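Local coordinates for hypothetical protein SpyM3_0169 (Streptococcus pyogenes, PDB 1PG6) that is of unknown function but belongs to the AIM24 mitochondrial-biogenesis family of the cupin clan and binds calcium ions in the crystal, at residues Met176-Ala181 / Asn212-His217; Thr51-Leu56 / Gln84-Gly89; Val104-Gly109 / Gly156-Asn161; Phe23-Ile28 / Ala94-Thr99. One frame throughout, in Å; residues are numbered along the deposited sequence.

How the contacts relate
The four contacts show how a mostly antiparallel beta chain is built from strand pairs. Contacts 2 and 3 sit at opposite margins of one six-stranded sheet, the first joining strand 50-53 to 82-87 and the second 103-108 to 156-161, with centres about 20 Å apart. Contact 4 belongs to a separate four-stranded sheet; its segments bracket contact 2 along the chain, and it touches contact 3, where Thr-99 and Asn-161 both bind one calcium ion, which also carries a water. Contact 1, last in sequence and in a three-stranded sheet, has its centre about 36 Å from that of contact 2. The ion joins the loop after strand 91-95 to the end of strand 156-161.

Contact 1 (Met176-Ala181 / Asn212-His217); sequences MTIDNA and NTFRGH
Met-176 and Phe-214 open the ladder as an antiparallel hydrogen-bonded pair, and the Phe-214 N-H reaches Met-176 O at 2.8 Å almost straight, with 175° at the hydrogen. The selenomethionine side chain leads away from the partner strand. At Thr-177 the backbones come closest, as a non-hydrogen-bonded pair, and the bridge passes to the side chains: Thr-177 OG1 and Thr-213 OG1 lie 2.8 Å apart in a hydrogen bond that either hydroxyl could donate. Both side chains rise on one face, and chi1 near -65° sets each OG1 beside its own backbone N, where the hydroxyls meet. Thr-213 OG1 is also hydrogen-bonded to His-195 NE2.

Ile-178 restores the backbone bonding, its O taking the Asn-212 N-H at 2.8 Å. On the other face its CD1 reaches Phe-214 CE2 at 4.1 Å, the two side chains crossing at about a right angle, while Asn-212 OD1 stands 3.4 Å above one face of the phenyl plane, toward the rim. Trp-186 meets the same ring edge-to-face. Asp-179 then ends the strand with an Asx turn, OD1 accepting from Ala-181 N above its carboxylate plane. Beyond it, Asn-180 swings ND2 to 3.1 Å from Asn-212 ND2, with the amide planes 54° apart, a close approach of two donors, not a hydrogen bond. The chemistry thus splits by face: on one side a chain of hydrogen bonds links Thr-177, Thr-213 and His-195; on the other an apolar and amide layer covers part of the Phe-214 ring, whose burial Trp-186 and Val-183 help complete.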
loop_
_atom_site.group_PDB
_atom_site.type_symbol
_atom_site.label_atom_id
_atom_site.label_comp_id
_atom_site.label_asym_id
_atom_site.label_seq_id
_atom_site.Cartn_x
_atom_site.Cartn_y
_atom_site.Cartn_z
HETATM N N MSE A 176 -8.971 19.400 3.118
HETATM C CA MSE A 176 -9.607 18.785 1.966
HETATM C C MSE A 176 -10.142 17.418 2.364
HETATM O O MSE A 176 -9.479 16.668 3.080
HETATM C CB MSE A 176 -8.594 18.645 0.831
HETATM C CG MSE A 176 -9.181 18.167 -0.479
HETATM SE SE MSE A 176 -7.850 18.134 -1.876
HETATM C CE MSE A 176 -7.960 19.980 -2.437
ATOM N N THR A 177 -11.347 17.103 1.904
ATOM C CA THR A 177 -11.975 15.826 2.216
ATOM C C THR A 177 -12.207 15.042 0.929
ATOM O O THR A 177 -12.809 15.541 -0.022
ATOM C CB THR A 177 -13.306 16.043 2.958
ATOM O OG1 THR A 177 -13.040 16.685 4.214
ATOM C CG2 THR A 177 -14.002 14.712 3.210
ATOM N N ILE A 178 -11.727 13.805 0.919
ATOM C CA ILE A 178 -11.828 12.942 -0.252
ATOM C C ILE A 178 -12.331 11.545 0.094
ATOM O O ILE A 178 -12.006 11.005 1.148
ATOM C CB ILE A 178 -10.436 12.774 -0.900
ATOM C CG1 ILE A 178 -9.793 14.144 -1.124
ATOM C CG2 ILE A 178 -10.557 12.025 -2.222
ATOM C CD1 ILE A 178 -8.337 14.058 -1.476
ATOM N N ASP A 179 -13.130 10.978 -0.808
ATOM C CA ASP A 179 -13.649 9.621 -0.671
ATOM C C ASP A 179 -12.394 8.773 -0.416
ATOM O O ASP A 179 -11.464 8.772 -1.230
ATOM C CB ASP A 179 -14.326 9.235 -1.992
ATOM C CG ASP A 179 -14.816 7.807 -2.026
ATOM O OD1 ASP A 179 -14.465 6.998 -1.145
ATOM O OD2 ASP A 179 -15.561 7.498 -2.977
ATOM N N ASN A 180 -12.345 8.057 0.704
ATOM C CA ASN A 180 -11.143 7.282 1.021
ATOM C C ASN A 180 -10.820 6.185 0.019
ATOM O O ASN A 180 -9.673 5.746 -0.069
ATOM C CB ASN A 180 -11.248 6.675 2.421
ATOM C CG ASN A 180 -9.907 6.194 2.944
ATOM O OD1 ASN A 180 -9.751 5.036 3.337
ATOM N ND2 ASN A 180 -8.927 7.083 2.943
ATOM N N ALA A 181 -11.824 5.745 -0.734
ATOM C CA ALA A 181 -11.628 4.699 -1.740
ATOM C C ALA A 181 -10.735 5.208 -2.872
ATOM O O ALA A 181 -10.209 4.424 -3.661
ATOM C CB ALA A 181 -12.972 4.255 -2.298
ATOM N N ASN A 212 -11.885 10.726 3.882
ATOM C CA ASN A 212 -10.662 11.031 4.607
ATOM C C ASN A 212 -10.517 12.549 4.577
ATOM O O ASN A 212 -10.457 13.151 3.504
ATOM C CB ASN A 212 -9.457 10.376 3.916
ATOM C CG ASN A 212 -8.248 10.262 4.828
ATOM O OD1 ASN A 212 -8.026 11.107 5.698
ATOM N ND2 ASN A 212 -7.448 9.220 4.624
ATOM N N THR A 213 -10.496 13.173 5.752
ATOM C CA THR A 213 -10.336 14.620 5.828
ATOM C C THR A 213 -8.893 14.931 6.216
ATOM O O THR A 213 -8.415 14.507 7.271
ATOM C CB THR A 213 -11.291 15.250 6.867
ATOM O OG1 THR A 213 -12.645 15.091 6.426
ATOM C CG2 THR A 213 -10.989 16.735 7.035
ATOM N N PHE A 214 -8.204 15.662 5.342
ATOM C CA PHE A 214 -6.807 16.041 5.540
ATOM C C PHE A 214 -6.674 17.505 5.934
ATOM O O PHE A 214 -7.419 18.356 5.452
ATOM C CB PHE A 214 -6.017 15.824 4.247
ATOM C CG PHE A 214 -6.090 14.425 3.721
ATOM C CD1 PHE A 214 -5.293 13.424 4.262
ATOM C CD2 PHE A 214 -6.963 14.105 2.689
ATOM C CE1 PHE A 214 -5.364 12.116 3.783
ATOM C CE2 PHE A 214 -7.042 12.804 2.202
ATOM C CZ PHE A 214 -6.240 11.807 2.750
ATOM N N ARG A 215 -5.713 17.792 6.806
ATOM C CA ARG A 215 -5.460 19.160 7.251
ATOM C C ARG A 215 -3.961 19.363 7.449
ATOM O O ARG A 215 -3.293 18.519 8.044
ATOM C CB ARG A 215 -6.186 19.431 8.574
ATOM C CG ARG A 215 -7.669 19.115 8.552
ATOM C CD ARG A 215 -8.326 19.406 9.893
ATOM N NE ARG A 215 -9.764 19.157 9.849
ATOM C CZ ARG A 215 -10.617 19.525 10.799
ATOM N NH1 ARG A 215 -10.183 20.166 11.879
ATOM N NH2 ARG A 215 -11.909 19.254 10.665
ATOM N N GLY A 216 -3.432 20.474 6.943
ATOM C CA GLY A 216 -2.015 20.752 7.111
ATOM C C GLY A 216 -1.216 20.901 5.830
ATOM O O GLY A 216 -1.742 21.308 4.795
ATOM N N HIS A 217 0.070 20.571 5.911
ATOM C CA HIS A 217 0.972 20.659 4.770
ATOM C C HIS A 217 1.461 19.273 4.372
ATOM O O HIS A 217 1.884 18.487 5.219
ATOM C CB HIS A 217 2.188 21.528 5.105
ATOM C CG HIS A 217 1.847 22.942 5.448
ATOM N ND1 HIS A 217 1.230 23.297 6.629
ATOM C CD2 HIS A 217 2.036 24.094 4.763
ATOM C CE1 HIS A 217 1.055 24.605 6.656
ATOM N NE2 HIS A 217 1.535 25.114 5.536
#

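Contact 2 (Thr51-Leu56 / Gln84-Gly89)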
loop_
_atom_site.group_PDB
_atom_site.type_symbol
_atom_site.label_atom_id
_atom_site.label_comp_id
_atom_site.label_asym_id
_atom_site.label_seq_id
_atom_site.Cartn_x
_atom_site.Cartn_y
_atom_site.Cartn_z
ATOM N N THR A 51 15.311 -15.528 -2.405
ATOM C CA THR A 51 14.360 -16.345 -1.663
ATOM C C THR A 51 13.212 -15.520 -1.089
ATOM O O THR A 51 13.415 -14.410 -0.597
ATOM C CB THR A 51 15.056 -17.088 -0.505
ATOM O OG1 THR A 51 14.081 -17.817 0.250
ATOM C CG2 THR A 51 15.764 -16.104 0.408
ATOM N N LEU A 52 12.008 -16.076 -1.158
ATOM C CA LEU A 52 10.817 -15.410 -0.648
ATOM C C LEU A 52 10.448 -15.979 0.716
ATOM O O LEU A 52 10.158 -17.169 0.841
ATOM C CB LEU A 52 9.651 -15.604 -1.620
ATOM C CG LEU A 52 8.315 -14.952 -1.250
ATOM C CD1 LEU A 52 8.478 -13.439 -1.193
ATOM C CD2 LEU A 52 7.260 -15.334 -2.277
ATOM N N ASN A 53 10.460 -15.128 1.736
ATOM C CA ASN A 53 10.124 -15.557 3.088
ATOM C C ASN A 53 8.817 -14.933 3.574
ATOM O O ASN A 53 8.516 -13.780 3.268
ATOM C CB ASN A 53 11.253 -15.187 4.050
ATOM C CG ASN A 53 10.984 -15.647 5.468
ATOM O OD1 ASN A 53 10.789 -16.837 5.721
ATOM N ND2 ASN A 53 10.971 -14.705 6.403
ATOM N N THR A 54 8.045 -15.709 4.331
ATOM C CA THR A 54 6.774 -15.244 4.875
ATOM C C THR A 54 6.724 -15.595 6.358
ATOM O O THR A 54 7.644 -16.225 6.881
ATOM C CB THR A 54 5.575 -15.918 4.178
ATOM O OG1 THR A 54 5.479 -17.285 4.600
ATOM C CG2 THR A 54 5.747 -15.880 2.667
ATOM N N LYS A 55 5.654 -15.190 7.035
ATOM C CA LYS A 55 5.518 -15.489 8.458
ATOM C C LYS A 55 4.969 -16.893 8.687
ATOM O O LYS A 55 4.817 -17.325 9.830
ATOM C CB LYS A 55 4.602 -14.475 9.147
ATOM C CG LYS A 55 5.177 -13.074 9.285
ATOM C CD LYS A 55 4.987 -12.264 8.020
ATOM C CE LYS A 55 5.261 -10.790 8.272
ATOM N NZ LYS A 55 4.914 -9.952 7.091
ATOM N N LEU A 56 4.668 -17.599 7.601
ATOM C CA LEU A 56 4.138 -18.956 7.695
ATOM C C LEU A 56 5.210 -19.982 7.351
ATOM O O LEU A 56 4.917 -21.053 6.815
ATOM C CB LEU A 56 2.937 -19.127 6.760
ATOM C CG LEU A 56 1.672 -18.350 7.135
ATOM C CD1 LEU A 56 0.606 -18.568 6.078
ATOM C CD2 LEU A 56 1.175 -18.809 8.497
ATOM N N GLN A 84 8.606 -10.933 2.296
ATOM C CA GLN A 84 9.914 -10.322 2.120
ATOM C C GLN A 84 10.825 -11.191 1.274
ATOM O O GLN A 84 10.906 -12.402 1.470
ATOM C CB GLN A 84 10.549 -10.042 3.484
ATOM C CG GLN A 84 11.805 -9.182 3.419
ATOM C CD GLN A 84 12.115 -8.499 4.742
ATOM O OE1 GLN A 84 12.281 -9.154 5.771
ATOM N NE2 GLN A 84 12.197 -7.173 4.717
ATOM N N ALA A 85 11.502 -10.558 0.324
ATOM C CA ALA A 85 12.418 -11.253 -0.563
ATOM C C ALA A 85 13.848 -10.929 -0.149
ATOM O O ALA A 85 14.186 -9.767 0.070
ATOM C CB ALA A 85 12.178 -10.819 -2.001
HETATM N N MSE A 86 14.673 -11.964 -0.017
HETATM C CA MSE A 86 16.075 -11.795 0.363
HETATM C C MSE A 86 16.986 -12.270 -0.759
HETATM O O MSE A 86 16.684 -13.247 -1.443
HETATM C CB MSE A 86 16.394 -12.577 1.641
HETATM C CG MSE A 86 15.968 -11.888 2.926
HETATM SE SE MSE A 86 14.069 -11.900 3.230
HETATM C CE MSE A 86 14.011 -13.226 4.639
ATOM N N SER A 87 18.109 -11.582 -0.936
ATOM C CA SER A 87 19.055 -11.930 -1.987
ATOM C C SER A 87 20.404 -12.395 -1.448
ATOM O O SER A 87 20.967 -11.790 -0.534
ATOM C CB SER A 87 19.264 -10.727 -2.912
ATOM O OG SER A 87 20.079 -11.062 -4.019
ATOM N N ASN A 88 20.907 -13.481 -2.025
ATOM C CA ASN A 88 22.198 -14.046 -1.654
ATOM C C ASN A 88 23.089 -13.772 -2.861
ATOM O O ASN A 88 23.174 -14.585 -3.782
ATOM C CB ASN A 88 22.063 -15.553 -1.412
ATOM C CG ASN A 88 23.289 -16.155 -0.751
ATOM O OD1 ASN A 88 23.270 -17.308 -0.320
ATOM N ND2 ASN A 88 24.363 -15.379 -0.669
ATOM N N GLY A 89 23.743 -12.616 -2.848
ATOM C CA GLY A 89 24.583 -12.211 -3.961
ATOM C C GLY A 89 23.749 -11.229 -4.762
ATOM O O GLY A 89 22.721 -10.767 -4.269
#
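The flat amide of Asn-53 is met from one side of its plane by the CE methyl of Met-86, a selenomethionine, which comes in obliquely, well off the amide centre. CE lies 3.8 Å from Asn-53 ND2 and nearer still, at 3.4 Å, to Asn-53 CB. Bends at chi2 and chi3 (73° and 106°) bring CE over Asn-53 of the neighbouring strand. Next to it, Thr-51 presents its CG2 methyl to Met-86 CB at 3.8 Å; with OG1 anti to the backbone N (chi1 177°), CG2 falls between N and the carbonyl carbon, on the side of Met-86.

Beneath these side chains runs a regular antiparallel ladder, in which Thr-51 with Met-86 and Asn-53 with Gln-84 are hydrogen-bonded pairs flanking the non-hydrogen-bonded pair of Leu-52 and Ala-85. Strand 50-53 is the outermost strand of a six-stranded sheet, and strand 82-87 connects it to strand 35-39. Four backbone hydrogen bonds join the pairs, for example Met-86 N to Thr-51 O at 2.8 Å. On the other face Leu-52 CD1 leans over the partner backbone, 3.7 Å from Gln-84 O. Past the ladder, Thr-54 OG1 closes an ST turn by accepting from Leu-56 N, while Lys-55 NZ is hydrogen-bonded to Ser-79 O and Ile-82 O.

Contact 3 (Val104-Gly109 / Gly156-Asn161). With CA (calcium ion), chain B.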
loop_
_atom_site.group_PDB
_atom_site.type_symbol
_atom_site.label_atom_id
_atom_site.label_comp_id
_atom_site.label_asym_id
_atom_site.label_seq_id
_atom_site.Cartn_x
_atom_site.Cartn_y
_atom_site.Cartn_z
ATOM N N VAL A 104 3.955 4.472 -8.089
ATOM C CA VAL A 104 4.663 5.699 -7.766
ATOM C C VAL A 104 5.713 5.354 -6.721
ATOM O O VAL A 104 5.438 4.617 -5.772
ATOM C CB VAL A 104 3.695 6.793 -7.221
ATOM C CG1 VAL A 104 2.943 6.284 -6.001
ATOM C CG2 VAL A 104 4.465 8.059 -6.893
ATOM N N ALA A 105 6.925 5.858 -6.922
ATOM C CA ALA A 105 8.021 5.609 -5.991
ATOM C C ALA A 105 8.204 6.852 -5.133
ATOM O O ALA A 105 8.274 7.964 -5.648
ATOM C CB ALA A 105 9.301 5.306 -6.760
ATOM N N LEU A 106 8.283 6.655 -3.825
ATOM C CA LEU A 106 8.447 7.759 -2.898
ATOM C C LEU A 106 9.672 7.530 -2.015
ATOM O O LEU A 106 9.822 6.464 -1.407
ATOM C CB LEU A 106 7.180 7.893 -2.048
ATOM C CG LEU A 106 5.888 8.194 -2.829
ATOM C CD1 LEU A 106 4.676 8.068 -1.914
ATOM C CD2 LEU A 106 5.956 9.602 -3.412
ATOM N N GLU A 107 10.548 8.533 -1.962
ATOM C CA GLU A 107 11.772 8.468 -1.166
ATOM C C GLU A 107 11.438 8.707 0.302
ATOM O O GLU A 107 10.739 9.659 0.644
ATOM C CB GLU A 107 12.765 9.530 -1.649
ATOM C CG GLU A 107 14.121 9.512 -0.945
ATOM C CD GLU A 107 14.983 8.325 -1.336
ATOM O OE1 GLU A 107 16.149 8.258 -0.886
ATOM O OE2 GLU A 107 14.501 7.455 -2.093
ATOM N N LEU A 108 11.947 7.840 1.169
ATOM C CA LEU A 108 11.676 7.961 2.593
ATOM C C LEU A 108 12.867 8.524 3.360
ATOM O O LEU A 108 14.018 8.216 3.060
ATOM C CB LEU A 108 11.287 6.599 3.166
ATOM C CG LEU A 108 10.150 5.866 2.442
ATOM C CD1 LEU A 108 9.919 4.516 3.102
ATOM C CD2 LEU A 108 8.884 6.704 2.476
ATOM N N GLY A 109 12.571 9.346 4.358
ATOM C CA GLY A 109 13.613 9.955 5.166
ATOM C C GLY A 109 13.014 11.135 5.898
ATOM O O GLY A 109 12.319 10.955 6.896
ATOM N N GLY A 156 14.901 4.761 2.649
ATOM C CA GLY A 156 14.653 3.809 1.584
ATOM C C GLY A 156 13.592 4.294 0.624
ATOM O O GLY A 156 13.201 5.463 0.638
ATOM N N THR A 157 13.127 3.388 -0.222
ATOM C CA THR A 157 12.100 3.734 -1.192
ATOM C C THR A 157 10.821 2.956 -0.941
ATOM O O THR A 157 10.860 1.774 -0.616
ATOM C CB THR A 157 12.554 3.420 -2.625
ATOM O OG1 THR A 157 13.738 4.164 -2.927
ATOM C CG2 THR A 157 11.455 3.786 -3.615
ATOM N N LEU A 158 9.690 3.637 -1.092
ATOM C CA LEU A 158 8.380 3.029 -0.935
ATOM C C LEU A 158 7.741 3.029 -2.317
ATOM O O LEU A 158 7.798 4.034 -3.026
ATOM C CB LEU A 158 7.501 3.853 0.011
ATOM C CG LEU A 158 5.986 3.608 -0.106
ATOM C CD1 LEU A 158 5.631 2.252 0.508
ATOM C CD2 LEU A 158 5.224 4.719 0.611
ATOM N N LEU A 159 7.166 1.903 -2.715
ATOM C CA LEU A 159 6.473 1.832 -3.998
ATOM C C LEU A 159 4.991 1.656 -3.675
ATOM O O LEU A 159 4.608 0.694 -3.009
ATOM C CB LEU A 159 6.961 0.641 -4.839
ATOM C CG LEU A 159 8.422 0.636 -5.299
ATOM C CD1 LEU A 159 8.678 -0.564 -6.213
ATOM C CD2 LEU A 159 8.737 1.927 -6.039
ATOM N N ALA A 160 4.166 2.601 -4.123
ATOM C CA ALA A 160 2.727 2.541 -3.903
ATOM C C ALA A 160 2.077 2.296 -5.262
ATOM O O ALA A 160 2.638 2.666 -6.293
ATOM C CB ALA A 160 2.223 3.850 -3.304
ATOM N N ASN A 161 0.908 1.666 -5.267
ATOM C CA ASN A 161 0.221 1.365 -6.526
ATOM C C ASN A 161 -1.227 1.843 -6.465
ATOM O O ASN A 161 -1.833 1.863 -5.402
ATOM C CB ASN A 161 0.247 -0.144 -6.765
ATOM C CG ASN A 161 -0.776 -0.869 -5.920
ATOM O OD1 ASN A 161 -1.926 -1.020 -6.329
ATOM N ND2 ASN A 161 -0.380 -1.287 -4.731
HETATM CA CA CA B . -2.456 -1.104 -8.950
HETATM O O HOH W 1 13.228 6.700 -4.200
HETATM O O HOH W 2 16.039 7.610 1.616
HETATM O O HOH W 3 -0.715 -0.399 -10.594
#
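Leu-108 and Leu-158 meet at the apolar centre, where Leu-108 CD1 lies 4.0 Å from Leu-158 CB and the side chains cross. Leu-106 joins them on that face, its CD1 reaching Leu-158 CD2 at 4.2 Å, and Tyr-113 and Leu-115 of the second six-stranded sheet pack against this layer. Further along, Val-104 CG1 sits 3.7 Å from Ala-160 CB, turned there by a chi1 of 57°. The other face carries a smaller apolar pair, Ala-105 CB against Leu-159 CD2 at 3.5 Å.

Five backbone hydrogen bonds knit the antiparallel strands, with strand 103-108 outermost in its sheet. Outside this apolar strip two waters bridge the margin. One donates to Glu-107 OE2 at 2.6 Å and to Thr-157 OG1 at 2.9 Å; the other donates to Glu-107 OE1 and Leu-108 O and accepts from Gly-156 N. At the far end of strand 156-161, Asn-161 OD1 binds the calcium ion at 2.7 Å, while its ND2 is hydrogen-bonded to Gly-118 O. Both carboxylate oxygens of Glu-107 therefore accept water protons, consistent with an ionised group held across the strand gap by solvent, whereas the amide of Asn-161 is fixed at both ends, by metal and by backbone.

Contact 4 (Phe23-Ile28 / Ala94-Thr99). With CA (calcium ion), chain B.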
loop_
_atom_site.group_PDB
_atom_site.type_symbol
_atom_site.label_atom_id
_atom_site.label_comp_id
_atom_site.label_asym_id
_atom_site.label_seq_id
_atom_site.Cartn_x
_atom_site.Cartn_y
_atom_site.Cartn_z
ATOM N N PHE A 23 0.306 -0.599 -17.952
ATOM C CA PHE A 23 0.191 -1.282 -16.656
ATOM C C PHE A 23 1.613 -1.783 -16.416
ATOM O O PHE A 23 2.034 -2.792 -16.969
ATOM C CB PHE A 23 -0.805 -2.431 -16.778
ATOM C CG PHE A 23 -2.158 -1.993 -17.248
ATOM C CD1 PHE A 23 -2.951 -1.172 -16.441
ATOM C CD2 PHE A 23 -2.612 -2.343 -18.521
ATOM C CE1 PHE A 23 -4.177 -0.701 -16.887
ATOM C CE2 PHE A 23 -3.839 -1.879 -18.984
ATOM C CZ PHE A 23 -4.629 -1.048 -18.159
ATOM N N PRO A 24 2.372 -1.055 -15.589
ATOM C CA PRO A 24 3.759 -1.349 -15.253
ATOM C C PRO A 24 4.115 -2.566 -14.439
ATOM O O PRO A 24 3.335 -3.086 -13.640
ATOM C CB PRO A 24 4.212 -0.075 -14.547
ATOM C CG PRO A 24 2.984 0.331 -13.807
ATOM C CD PRO A 24 1.911 0.149 -14.869
ATOM N N LEU A 25 5.337 -3.007 -14.685
ATOM C CA LEU A 25 5.949 -4.112 -13.977
ATOM C C LEU A 25 7.123 -3.346 -13.379
ATOM O O LEU A 25 7.574 -2.353 -13.958
ATOM C CB LEU A 25 6.443 -5.150 -14.984
ATOM C CG LEU A 25 6.241 -6.640 -14.720
ATOM C CD1 LEU A 25 4.817 -6.935 -14.269
ATOM C CD2 LEU A 25 6.577 -7.396 -15.995
ATOM N N VAL A 26 7.595 -3.758 -12.213
ATOM C CA VAL A 26 8.742 -3.089 -11.625
ATOM C C VAL A 26 9.850 -4.123 -11.471
ATOM O O VAL A 26 9.660 -5.165 -10.847
ATOM C CB VAL A 26 8.413 -2.445 -10.244
ATOM C CG1 VAL A 26 7.863 -3.480 -9.285
ATOM C CG2 VAL A 26 9.661 -1.782 -9.671
ATOM N N GLU A 27 10.990 -3.843 -12.094
ATOM C CA GLU A 27 12.140 -4.729 -12.027
ATOM C C GLU A 27 13.012 -4.209 -10.897
ATOM O O GLU A 27 13.361 -3.026 -10.864
ATOM C CB GLU A 27 12.923 -4.710 -13.343
ATOM C CG GLU A 27 12.123 -5.121 -14.571
ATOM C CD GLU A 27 12.953 -5.059 -15.848
ATOM O OE1 GLU A 27 13.561 -4.002 -16.116
ATOM O OE2 GLU A 27 12.997 -6.064 -16.586
ATOM N N ILE A 28 13.362 -5.096 -9.974
ATOM C CA ILE A 28 14.161 -4.725 -8.814
ATOM C C ILE A 28 15.487 -5.468 -8.742
ATOM O O ILE A 28 15.534 -6.686 -8.894
ATOM C CB ILE A 28 13.376 -5.011 -7.514
ATOM C CG1 ILE A 28 12.101 -4.159 -7.480
ATOM C CG2 ILE A 28 14.239 -4.728 -6.298
ATOM C CD1 ILE A 28 11.205 -4.463 -6.296
ATOM N N ALA A 94 10.900 -9.275 -10.244
ATOM C CA ALA A 94 9.957 -8.362 -10.868
ATOM C C ALA A 94 8.630 -8.504 -10.147
ATOM O O ALA A 94 8.215 -9.615 -9.822
ATOM C CB ALA A 94 9.796 -8.704 -12.353
ATOM N N LEU A 95 7.981 -7.374 -9.894
ATOM C CA LEU A 95 6.699 -7.355 -9.201
ATOM C C LEU A 95 5.621 -6.747 -10.073
ATOM O O LEU A 95 5.901 -5.923 -10.946
ATOM C CB LEU A 95 6.783 -6.506 -7.932
ATOM C CG LEU A 95 7.876 -6.810 -6.913
ATOM C CD1 LEU A 95 7.748 -5.840 -5.731
ATOM C CD2 LEU A 95 7.752 -8.252 -6.463
ATOM N N ALA A 96 4.382 -7.149 -9.814
ATOM C CA ALA A 96 3.238 -6.625 -10.537
ATOM C C ALA A 96 2.158 -6.262 -9.522
ATOM O O ALA A 96 1.869 -7.043 -8.615
ATOM C CB ALA A 96 2.701 -7.679 -11.504
ATOM N N PRO A 97 1.577 -5.062 -9.641
ATOM C CA PRO A 97 0.515 -4.619 -8.729
ATOM C C PRO A 97 -0.697 -5.525 -8.940
ATOM O O PRO A 97 -0.899 -6.033 -10.047
ATOM C CB PRO A 97 0.231 -3.191 -9.193
ATOM C CG PRO A 97 1.524 -2.757 -9.827
ATOM C CD PRO A 97 1.954 -3.988 -10.575
ATOM N N ASN A 98 -1.516 -5.713 -7.906
ATOM C CA ASN A 98 -2.686 -6.578 -8.045
ATOM C C ASN A 98 -3.888 -5.906 -8.700
ATOM O O ASN A 98 -4.891 -6.565 -8.962
ATOM C CB ASN A 98 -3.095 -7.169 -6.688
ATOM C CG ASN A 98 -3.422 -6.111 -5.657
ATOM O OD1 ASN A 98 -4.164 -5.170 -5.925
ATOM N ND2 ASN A 98 -2.878 -6.273 -4.457
ATOM N N THR A 99 -3.797 -4.604 -8.962
ATOM C CA THR A 99 -4.899 -3.897 -9.614
ATOM C C THR A 99 -4.397 -3.086 -10.810
ATOM O O THR A 99 -3.255 -2.626 -10.826
ATOM C CB THR A 99 -5.647 -2.937 -8.637
ATOM O OG1 THR A 99 -4.742 -1.959 -8.120
ATOM C CG2 THR A 99 -6.236 -3.703 -7.474
HETATM CA CA CA B . -2.456 -1.104 -8.950
HETATM O O HOH W 3 -0.715 -0.399 -10.594
#
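Val-26 and Leu-95 form the one antiparallel hydrogen-bonded pair here, Val-26 N to Leu-95 O at 3.0 Å and Leu-95 N to Val-26 O at 2.9 Å. Glu-27 and Ala-94 follow as a non-hydrogen-bonded pair. Toward Pro-24 and Pro-97 the ladder gives way to loop, and the touching parts run 137° apart, well short of strictly antiparallel.

The side chains of Val-26 and Leu-95 lie side by side, pointing the same way. A chi1 of 56° sets Val-26 CG1 between the backbone N and the carbonyl carbon, and from that crowded position the methyl presses on Leu-95 CB at 3.5 Å, tighter than usual van der Waals contact. Ile-28, pointing toward the partner, sets its CD1 3.8 Å from Leu-95 CD1, so the leucine is gripped by two residues of the partner strand. Beyond the ladder, Leu-25 CD1 touches Ala-96 CB at 3.6 Å. Pro-97 brings its CD to 3.5 Å from Pro-24 O, a van der Waals approach. Two residues on, Thr-99 chelates the calcium ion through its O at 2.5 Å and through its OG1 at 2.6 Å, a site completed by Asn-161, Ser-162 and a water.

In the four-stranded sheet strand 26-30 runs between 14-17 and 91-95, with Phe-15 and Ile-17 touching Val-26. Strand 43-46 continues the sheet beyond 91-95, its Val-44 meeting both Leu-25 and Ala-96, and Ile-103 at the start of strand 103-108 packs on both prolines.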